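Local coordinates for integron cassette protein Vpc_cass2 (Vibrio paracholerae, PDB 3JRT) that is of unknown function but is an all-helical, mobile cassette-encoded protein, probably of a novel fold, that forms a dimer, at residues 79-83 / 120-124. Residues are numbered along the deposited sequence; the frame is centred on the assembly and turned at random.
Sequences VINCR and IKKLR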
loop_
_atom_site.group_PDB
_atom_site.type_symbol
_atom_site.label_atom_id
_atom_site.label_comp_id
_atom_site.label_asym_id
_atom_site.label_seq_id
_atom_site.Cartn_x
_atom_site.Cartn_y
_atom_site.Cartn_z
ATOM N N VAL A 79 -2.338 -1.900 -7.570
ATOM C CA VAL A 79 -1.370 -1.701 -8.641
ATOM C C VAL A 79 -0.020 -2.329 -8.308
ATOM O O VAL A 79 0.629 -2.916 -9.173
ATOM C CB VAL A 79 -1.258 -0.208 -9.123
ATOM C CG1 VAL A 79 -2.648 0.297 -9.584
ATOM C CG2 VAL A 79 -0.662 0.710 -8.035
ATOM N N ILE A 80 0.399 -2.216 -7.054
ATOM C CA ILE A 80 1.637 -2.858 -6.626
ATOM C C ILE A 80 1.562 -4.360 -6.892
ATOM O O ILE A 80 2.505 -4.959 -7.381
ATOM C CB ILE A 80 1.945 -2.577 -5.139
ATOM C CG1 ILE A 80 2.572 -1.183 -4.976
ATOM C CG2 ILE A 80 2.844 -3.686 -4.535
ATOM C CD1 ILE A 80 2.459 -0.632 -3.525
ATOM N N ASN A 81 0.422 -4.964 -6.601
ATOM C CA ASN A 81 0.296 -6.399 -6.790
ATOM C C ASN A 81 0.075 -6.854 -8.230
ATOM O O ASN A 81 0.557 -7.910 -8.629
ATOM C CB ASN A 81 -0.742 -6.967 -5.845
ATOM C CG ASN A 81 -0.202 -7.068 -4.436
ATOM O OD1 ASN A 81 0.672 -7.872 -4.173
ATOM N ND2 ASN A 81 -0.666 -6.215 -3.556
ATOM N N CYS A 82 -0.651 -6.063 -9.003
ATOM C CA CYS A 82 -0.770 -6.344 -10.416
ATOM C C CYS A 82 0.607 -6.359 -11.061
ATOM O O CYS A 82 0.911 -7.267 -11.830
ATOM C CB CYS A 82 -1.689 -5.335 -11.106
ATOM S SG CYS A 82 -3.434 -5.609 -10.746
ATOM N N ARG A 83 1.436 -5.363 -10.752
ATOM C CA ARG A 83 2.781 -5.329 -11.315
ATOM C C ARG A 83 3.599 -6.543 -10.829
ATOM O O ARG A 83 4.312 -7.172 -11.606
ATOM C CB ARG A 83 3.489 -4.005 -11.012
ATOM C CG ARG A 83 2.866 -2.787 -11.669
ATOM C CD ARG A 83 2.610 -2.981 -13.195
ATOM N NE ARG A 83 3.807 -3.463 -13.874
ATOM C CZ ARG A 83 3.908 -3.713 -15.178
ATOM N NH1 ARG A 83 2.884 -3.511 -15.999
ATOM N NH2 ARG A 83 5.054 -4.162 -15.661
ATOM N N ILE A 120 -1.805 1.560 -14.429
ATOM C CA ILE A 120 -1.370 0.660 -13.365
ATOM C C ILE A 120 0.095 0.866 -13.000
ATOM O O ILE A 120 0.430 1.096 -11.841
ATOM C CB ILE A 120 -1.612 -0.811 -13.722
ATOM C CG1 ILE A 120 -3.119 -1.087 -13.762
ATOM C CG2 ILE A 120 -0.940 -1.742 -12.671
ATOM C CD1 ILE A 120 -3.494 -2.552 -14.020
ATOM N N LYS A 121 0.958 0.810 -14.005
ATOM C CA LYS A 121 2.385 0.999 -13.801
ATOM C C LYS A 121 2.660 2.422 -13.346
ATOM O O LYS A 121 3.443 2.643 -12.423
ATOM C CB LYS A 121 3.138 0.693 -15.094
ATOM C CG LYS A 121 4.603 0.357 -14.932
ATOM C CD LYS A 121 5.212 -0.015 -16.292
ATOM C CE LYS A 121 6.604 -0.615 -16.158
ATOM N NZ LYS A 121 7.080 -1.200 -17.445
ATOM N N LYS A 122 2.008 3.389 -13.981
ATOM C CA LYS A 122 2.180 4.793 -13.610
ATOM C C LYS A 122 1.853 5.026 -12.137
ATOM O O LYS A 122 2.600 5.685 -11.426
ATOM C CB LYS A 122 1.305 5.702 -14.470
ATOM C CG LYS A 122 1.655 5.731 -15.938
ATOM C CD LYS A 122 0.958 6.922 -16.636
ATOM C CE LYS A 122 0.929 6.741 -18.140
ATOM N NZ LYS A 122 0.295 7.905 -18.855
ATOM N N LEU A 123 0.725 4.494 -11.683
ATOM C CA LEU A 123 0.345 4.638 -10.280
ATOM C C LEU A 123 1.320 3.914 -9.348
ATOM O O LEU A 123 1.759 4.469 -8.337
ATOM C CB LEU A 123 -1.107 4.176 -10.059
ATOM C CG LEU A 123 -2.144 5.140 -10.660
ATOM C CD1 LEU A 123 -3.473 4.461 -10.988
ATOM C CD2 LEU A 123 -2.376 6.303 -9.717
ATOM N N ARG A 124 1.669 2.680 -9.693
ATOM C CA ARG A 124 2.635 1.928 -8.900
ATOM C C ARG A 124 3.916 2.741 -8.708
ATOM O O ARG A 124 4.384 2.973 -7.574
ATOM C CB ARG A 124 2.954 0.589 -9.574
ATOM C CG ARG A 124 3.647 -0.444 -8.647
ATOM C CD ARG A 124 5.122 -0.135 -8.463
ATOM N NE ARG A 124 5.822 -0.067 -9.746
ATOM C CZ ARG A 124 6.299 -1.130 -10.394
ATOM N NH1 ARG A 124 6.146 -2.348 -9.882
ATOM N NH2 ARG A 124 6.924 -0.984 -11.556
HETATM O O HOH W 1 4.796 -3.567 -7.761
HETATM O O HOH W 2 6.778 -3.594 -13.452
#
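Val79 packs against the backbone of Ile120 and Arg124 where two helices of an all-helical fold cross. Helix 64-91 carries residues 79-83 and helix 118-128 carries residues 120-124. The axes of the two segments come within 8.7 Å at a crossing angle of -119°. The buried part is mostly apolar. Val79 chi1 is -57°, which puts CG2 between N and C about the CA-CB bond and 3.5 Å from Arg124 N. The same methyl touches CB of Leu123. Ile120 CG2 touches Val79 CB, Cys82 CB and Arg83 CD. Met150 of helix 140-151 also packs on Val79 and Ile120, and Ile114 of helix 104-116 packs on Cys82 and Arg83. Ile80 packs on Cys127 of the second subunit.

The other side is polar and water-bridged, and reaches solvent at Lys121. No direct hydrogen bond joins the two segments there, yet packing is close: Arg83 CB lies 3.3 Å from Arg124 NH1, and Ile80 CA meets Arg124 CG. Arg83 bends at chi2 and chi3 and crosses Arg124 at about a right angle. Its CG lies over one face of the Arg124 guanidinium, toward the rim, and the two guanidinium planes are 74° apart. The extended Lys121 chain covers one face of the Arg83 guanidinium, with CD 4.0 Å above its centre. Lys121 NZ and Arg83 NH2, of like charge, lie close together. Arg83 NH1 has a hydrogen bond to Asn115 OD1, which probably limits its rotation. Arg124 NH1 has a long, weak ion pair with Glu87. Water 2 accepts from Arg83 NH2 at 2.9 Å and from Arg124 NH2 at 3.2 Å. Water 1 lies in plane at the edge of the Arg124 guanidinium, accepts from NH1 at 2.8 Å and donates to Ile80 O at 2.7 Å.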